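Local coordinates for ABC transporter substrate-binding protein (Rhizobium radiobacter, PDB 6TFX) that binds the opine mannopinic acid as the periplasmic solute-binding protein of an ABC transporter, probably delivering it for import into the bacterium, at residues T4-V10 with L196-R202; F167-Q171 with L183-Y189. All blocks are in the same frame, centred on the assembly; numbering follows the deposited sequence.

Contact 1: residues T4-V10 with L196-R202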
loop_
_atom_site.group_PDB
_atom_site.type_symbol
_atom_site.label_atom_id
_atom_site.label_comp_id
_atom_site.label_asym_id
_atom_site.label_seq_id
_atom_site.Cartn_x
_atom_site.Cartn_y
_atom_site.Cartn_z
ATOM N N THR A 4 -9.273 0.926 28.612
ATOM C CA THR A 4 -8.305 1.710 27.838
ATOM C C THR A 4 -7.346 0.808 27.031
ATOM O O THR A 4 -6.406 1.318 26.434
ATOM C CB THR A 4 -7.527 2.683 28.752
ATOM O OG1 THR A 4 -6.757 1.904 29.677
ATOM C CG2 THR A 4 -8.437 3.695 29.482
ATOM N N GLU A 5 -7.579 -0.516 27.023
ATOM C CA GLU A 5 -6.736 -1.459 26.287
ATOM C C GLU A 5 -7.506 -1.975 25.067
ATOM O O GLU A 5 -8.608 -2.515 25.232
ATOM C CB GLU A 5 -6.295 -2.629 27.183
ATOM C CG GLU A 5 -5.535 -2.174 28.426
ATOM C CD GLU A 5 -4.803 -3.229 29.234
ATOM O OE1 GLU A 5 -5.092 -4.436 29.065
ATOM O OE2 GLU A 5 -3.938 -2.840 30.049
ATOM N N LEU A 6 -6.922 -1.787 23.866
ATOM C CA LEU A 6 -7.524 -2.227 22.603
ATOM C C LEU A 6 -6.790 -3.454 22.072
ATOM O O LEU A 6 -5.570 -3.433 21.946
ATOM C CB LEU A 6 -7.476 -1.105 21.548
ATOM C CG LEU A 6 -8.286 -1.332 20.254
ATOM C CD1 LEU A 6 -8.712 -0.020 19.651
ATOM C CD2 LEU A 6 -7.482 -2.094 19.213
ATOM N N SER A 7 -7.545 -4.533 21.753
ATOM C CA SER A 7 -6.964 -5.744 21.187
ATOM C C SER A 7 -7.456 -5.828 19.736
ATOM O O SER A 7 -8.666 -5.715 19.478
ATOM C CB SER A 7 -7.367 -6.999 21.954
ATOM O OG SER A 7 -6.799 -6.982 23.253
ATOM N N MET A 8 -6.528 -6.041 18.797
ATOM C CA MET A 8 -6.889 -6.164 17.380
ATOM C C MET A 8 -6.230 -7.362 16.729
ATOM O O MET A 8 -5.064 -7.636 17.007
ATOM C CB MET A 8 -6.621 -4.883 16.601
ATOM C CG MET A 8 -5.234 -4.357 16.719
ATOM S SD MET A 8 -5.109 -2.671 16.022
ATOM C CE MET A 8 -5.544 -2.946 14.361
ATOM N N GLY A 9 -6.991 -8.070 15.896
ATOM C CA GLY A 9 -6.513 -9.266 15.215
ATOM C C GLY A 9 -6.339 -8.963 13.748
ATOM O O GLY A 9 -7.266 -8.450 13.120
ATOM N N VAL A 10 -5.149 -9.266 13.199
ATOM C CA VAL A 10 -4.821 -8.934 11.812
ATOM C C VAL A 10 -4.396 -10.136 11.010
ATOM O O VAL A 10 -3.976 -11.144 11.576
ATOM C CB VAL A 10 -3.777 -7.790 11.717
ATOM C CG1 VAL A 10 -4.190 -6.585 12.584
ATOM C CG2 VAL A 10 -2.379 -8.278 12.104
ATOM N N LEU A 196 -6.396 5.664 24.874
ATOM C CA LEU A 196 -6.053 4.249 25.038
ATOM C C LEU A 196 -4.675 4.186 25.698
ATOM O O LEU A 196 -3.794 4.971 25.352
ATOM C CB LEU A 196 -5.973 3.532 23.675
ATOM C CG LEU A 196 -7.249 3.466 22.841
ATOM C CD1 LEU A 196 -6.944 2.831 21.508
ATOM C CD2 LEU A 196 -8.340 2.660 23.544
ATOM N N SER A 197 -4.481 3.250 26.610
ATOM C CA SER A 197 -3.186 3.089 27.268
ATOM C C SER A 197 -2.343 2.043 26.556
ATOM O O SER A 197 -1.114 2.126 26.590
ATOM C CB SER A 197 -3.395 2.673 28.721
ATOM O OG SER A 197 -4.094 1.442 28.730
ATOM N N LYS A 198 -2.998 1.069 25.890
ATOM C CA LYS A 198 -2.297 -0.035 25.242
ATOM C C LYS A 198 -3.045 -0.578 24.035
ATOM O O LYS A 198 -4.277 -0.546 23.998
ATOM C CB LYS A 198 -2.124 -1.180 26.279
ATOM C CG LYS A 198 -1.062 -2.228 25.935
ATOM C CD LYS A 198 -0.923 -3.276 27.041
ATOM C CE LYS A 198 -1.499 -4.592 26.606
ATOM N NZ LYS A 198 -1.086 -5.701 27.510
ATOM N N ILE A 199 -2.284 -1.083 23.059
ATOM C CA ILE A 199 -2.796 -1.789 21.892
ATOM C C ILE A 199 -2.102 -3.149 21.884
ATOM O O ILE A 199 -0.868 -3.205 21.921
ATOM C CB ILE A 199 -2.566 -1.065 20.542
ATOM C CG1 ILE A 199 -3.195 0.356 20.540
ATOM C CG2 ILE A 199 -3.096 -1.909 19.357
ATOM C CD1 ILE A 199 -2.663 1.233 19.382
ATOM N N SER A 200 -2.889 -4.228 21.846
ATOM C CA SER A 200 -2.359 -5.587 21.698
ATOM C C SER A 200 -2.686 -5.943 20.245
ATOM O O SER A 200 -3.853 -6.127 19.887
ATOM C CB SER A 200 -3.021 -6.552 22.682
ATOM O OG SER A 200 -2.522 -7.865 22.462
ATOM N N TYR A 201 -1.659 -5.920 19.388
ATOM C CA TYR A 201 -1.779 -6.119 17.946
ATOM C C TYR A 201 -1.427 -7.570 17.682
ATOM O O TYR A 201 -0.255 -7.946 17.708
ATOM C CB TYR A 201 -0.822 -5.145 17.265
ATOM C CG TYR A 201 -0.924 -5.082 15.760
ATOM C CD1 TYR A 201 -0.139 -5.901 14.956
ATOM C CD2 TYR A 201 -1.736 -4.137 15.137
ATOM C CE1 TYR A 201 -0.168 -5.796 13.569
ATOM C CE2 TYR A 201 -1.755 -4.004 13.745
ATOM C CZ TYR A 201 -0.989 -4.853 12.964
ATOM O OH TYR A 201 -0.998 -4.747 11.596
ATOM N N ARG A 202 -2.461 -8.389 17.500
ATOM C CA ARG A 202 -2.343 -9.844 17.380
ATOM C C ARG A 202 -2.249 -10.371 15.958
ATOM O O ARG A 202 -3.104 -10.050 15.128
ATOM C CB ARG A 202 -3.508 -10.527 18.103
ATOM C CG ARG A 202 -3.478 -10.337 19.620
ATOM C CD ARG A 202 -4.539 -11.169 20.324
ATOM N NE ARG A 202 -4.353 -12.609 20.124
ATOM C CZ ARG A 202 -5.303 -13.522 20.317
ATOM N NH1 ARG A 202 -6.512 -13.159 20.728
ATOM N NH2 ARG A 202 -5.050 -14.805 20.098
#

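Contact 2: residues F167-Q171 with L183-Y189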
loop_
_atom_site.group_PDB
_atom_site.type_symbol
_atom_site.label_atom_id
_atom_site.label_comp_id
_atom_site.label_asym_id
_atom_site.label_seq_id
_atom_site.Cartn_x
_atom_site.Cartn_y
_atom_site.Cartn_z
ATOM N N PHE A 167 7.503 9.760 16.732
ATOM C CA PHE A 167 6.888 10.790 17.587
ATOM C C PHE A 167 5.357 10.673 17.565
ATOM O O PHE A 167 4.652 11.535 18.108
ATOM C CB PHE A 167 7.366 12.227 17.279
ATOM C CG PHE A 167 7.080 12.742 15.898
ATOM C CD1 PHE A 167 5.793 13.119 15.530
ATOM C CD2 PHE A 167 8.110 12.934 14.990
ATOM C CE1 PHE A 167 5.540 13.623 14.248
ATOM C CE2 PHE A 167 7.860 13.454 13.722
ATOM C CZ PHE A 167 6.571 13.766 13.350
ATOM N N GLY A 168 4.873 9.584 16.982
ATOM C CA GLY A 168 3.452 9.264 16.878
ATOM C C GLY A 168 2.825 8.944 18.227
ATOM O O GLY A 168 3.511 8.894 19.272
ATOM N N PRO A 169 1.501 8.693 18.218
ATOM C CA PRO A 169 0.784 8.515 19.497
ATOM C C PRO A 169 1.054 7.219 20.242
ATOM O O PRO A 169 0.748 7.150 21.430
ATOM C CB PRO A 169 -0.698 8.630 19.094
ATOM C CG PRO A 169 -0.735 8.293 17.610
ATOM C CD PRO A 169 0.573 8.820 17.070
ATOM N N PHE A 170 1.574 6.167 19.548
ATOM C CA PHE A 170 1.836 4.890 20.221
ATOM C C PHE A 170 3.261 4.456 19.978
ATOM O O PHE A 170 3.793 4.687 18.903
ATOM C CB PHE A 170 0.843 3.811 19.754
ATOM C CG PHE A 170 -0.582 4.193 20.095
ATOM C CD1 PHE A 170 -1.094 3.967 21.370
ATOM C CD2 PHE A 170 -1.390 4.836 19.162
ATOM C CE1 PHE A 170 -2.389 4.390 21.712
ATOM C CE2 PHE A 170 -2.693 5.234 19.498
ATOM C CZ PHE A 170 -3.172 5.035 20.774
ATOM N N GLN A 171 3.849 3.770 20.947
ATOM C CA GLN A 171 5.229 3.290 20.828
ATOM C C GLN A 171 5.256 1.803 20.986
ATOM O O GLN A 171 4.424 1.241 21.690
ATOM C CB GLN A 171 6.130 3.928 21.902
ATOM C CG GLN A 171 5.652 3.661 23.341
ATOM C CD GLN A 171 5.838 4.858 24.231
ATOM O OE1 GLN A 171 6.523 5.821 23.883
ATOM N NE2 GLN A 171 5.208 4.835 25.393
ATOM N N LEU A 183 1.851 -2.260 21.924
ATOM C CA LEU A 183 2.104 -0.826 21.828
ATOM C C LEU A 183 1.518 -0.134 23.052
ATOM O O LEU A 183 0.494 -0.577 23.590
ATOM C CB LEU A 183 1.498 -0.220 20.557
ATOM C CG LEU A 183 2.007 -0.809 19.220
ATOM C CD1 LEU A 183 1.094 -1.926 18.745
ATOM C CD2 LEU A 183 2.112 0.274 18.169
ATOM N N THR A 184 2.182 0.929 23.520
ATOM C CA THR A 184 1.673 1.677 24.656
ATOM C C THR A 184 1.533 3.139 24.245
ATOM O O THR A 184 2.215 3.598 23.330
ATOM C CB THR A 184 2.578 1.515 25.884
ATOM O OG1 THR A 184 3.881 1.976 25.548
ATOM C CG2 THR A 184 2.641 0.085 26.378
ATOM N N ALA A 185 0.652 3.870 24.929
ATOM C CA ALA A 185 0.433 5.281 24.619
ATOM C C ALA A 185 1.705 6.071 24.851
ATOM O O ALA A 185 2.396 5.852 25.851
ATOM C CB ALA A 185 -0.673 5.834 25.500
ATOM N N ASN A 186 2.013 6.989 23.925
ATOM C CA ASN A 186 3.114 7.913 24.071
ATOM C C ASN A 186 2.553 9.037 24.968
ATOM O O ASN A 186 1.819 9.911 24.492
ATOM C CB ASN A 186 3.567 8.425 22.710
ATOM C CG ASN A 186 4.516 9.607 22.749
ATOM O OD1 ASN A 186 5.021 10.014 23.810
ATOM N ND2 ASN A 186 4.789 10.179 21.584
ATOM N N ALA A 187 2.884 8.996 26.274
ATOM C CA ALA A 187 2.365 9.972 27.256
ATOM C C ALA A 187 2.680 11.452 26.922
ATOM O O ALA A 187 1.985 12.356 27.405
ATOM C CB ALA A 187 2.873 9.627 28.656
ATOM N N GLU A 188 3.709 11.689 26.100
ATOM C CA GLU A 188 4.146 13.027 25.727
ATOM C C GLU A 188 3.705 13.397 24.321
ATOM O O GLU A 188 4.147 14.431 23.827
ATOM C CB GLU A 188 5.678 13.158 25.831
ATOM C CG GLU A 188 6.217 13.027 27.248
ATOM C CD GLU A 188 7.627 13.559 27.416
ATOM O OE1 GLU A 188 8.541 13.066 26.716
ATOM O OE2 GLU A 188 7.816 14.475 28.249
ATOM N N TYR A 189 2.789 12.601 23.693
ATOM C CA TYR A 189 2.338 12.908 22.330
ATOM C C TYR A 189 1.887 14.368 22.262
ATOM O O TYR A 189 1.152 14.822 23.137
ATOM C CB TYR A 189 1.240 11.942 21.871
ATOM C CG TYR A 189 0.850 12.185 20.433
ATOM C CD1 TYR A 189 1.798 12.120 19.409
ATOM C CD2 TYR A 189 -0.462 12.500 20.090
ATOM C CE1 TYR A 189 1.448 12.345 18.080
ATOM C CE2 TYR A 189 -0.819 12.744 18.763
ATOM C CZ TYR A 189 0.138 12.657 17.763
ATOM O OH TYR A 189 -0.219 12.937 16.471
HETATM O O HOH W 1 5.190 7.433 27.216
#

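Contact 1: residues T4-V10 with L196-R202
Tyr201 CG stands opposite its backbone N (chi1 -173°), and Met8 CG lies between N and the carbonyl carbon (chi1 54°) with the chain then bending at chi3; together these bring Met8 SD alongside the ring, 3.8 Å from Tyr201 CD2, an oblique Met-aromatic contact. Val10 reaches the same ring from over a face, its CG1 4.0 Å from the ring centroid and 28° off the ring normal, in a CH-pi contact. Tyr201 OH is hydrogen-bonded to Ser27 of helix 26-35. Strands 5-10 and 198-203 run parallel in the mixed sheet of this periplasmic-binding-protein fold: Leu6, Met8 and Val10 donate their N-H groups to the O atoms of Lys198, Ser200 and Arg202, and Ser200 and Arg202 donate back to Leu6 O and Met8 O. Leu6, Met8, Ile199 and Tyr201 share one face, where Met8 SD also lies 4.0 Å from Ile199 CG2. Glu5, Lys198, Ser7 and Ser200 occupy the other. At the loop end, Thr4 OG1 and Ser197 OG hydrogen-bond at 2.9 Å, and Thr4 O takes the Ser197 N-H at 2.7 Å. Arg202 turns outward to a salt bridge with Glu218.

Contact 2: residues F167-Q171 with L183-Y189
Asn186 uses both its backbone N-H and its side-chain amide to hold the chain around Pro169, just where the beta hairpin of strands 170-176 and 180-185 opens at its base. Its backbone N donates to Pro169 O at 2.8 Å, from above the carbonyl plane. With CG turned opposite the backbone N (chi1 168°), ND2 gives a nearly straight bond of 2.9 Å to Gly168 O, which lies in the plane of the asparagine amide. Gly168 O accepts a second hydrogen bond from Gln80 NE2. The other end of the amide is used locally: OD1 takes the N-H of Glu188 to make an Asx turn, within a type I beta turn from Asn186 to Tyr189 that Tyr189 N closes by donating to Asn186 O.

Further into the hairpin, Gln171 and Thr184 form a hydrogen-bonded antiparallel pair, with N and O of each residue engaged by the other. Gln171 adds a side-chain bond on the same pair. Its CG lies between the backbone N and carbonyl carbon (chi1 58°) and the chain bends at chi2, which carries NE2 back to Thr184 OG1 at 3.2 Å. NE2 also donates to a water, and that water accepts the N-H of Ala187 as well, tying the glutamine to the turn. NE2 stands 3.0 Å from Ala185 O too, but the angle is too poor for a hydrogen bond.

The Tyr189 ring closes this end of the contact. Pro169 CB lies over its face, 4.0 Å from the ring centroid in a CH-pi contact, and Tyr189 OH accepts from Arg191 NE. At the ring edge, in its plane, Phe167 O sits 3.2 Å from Tyr189 CD1.

Contacts 1 and 2 belong to one sheet, since strand 180-185 of the hairpin is the antiparallel neighbour of strand 198-203, which in turn runs parallel to 5-10. Their centres are 13 Å apart. Probable backbone hydrogen bonds stitch them together: Ile199 N to Leu183 O at 2.9 Å, and Ala185 N to Ser197 O at 3.0 Å. Phe170 packs on Ile199 and Leu183 on Tyr201, so side chains of contact 2 reach those of contact 1. Neither contact forms part of the opine pocket or of the magnesium site at Cys418 and Cys453, but contact 1 approaches the ligand region: the side chain of Tyr201 is about 10 Å from the bound opine and that of Val10 about 7 Å from a magnesium ion.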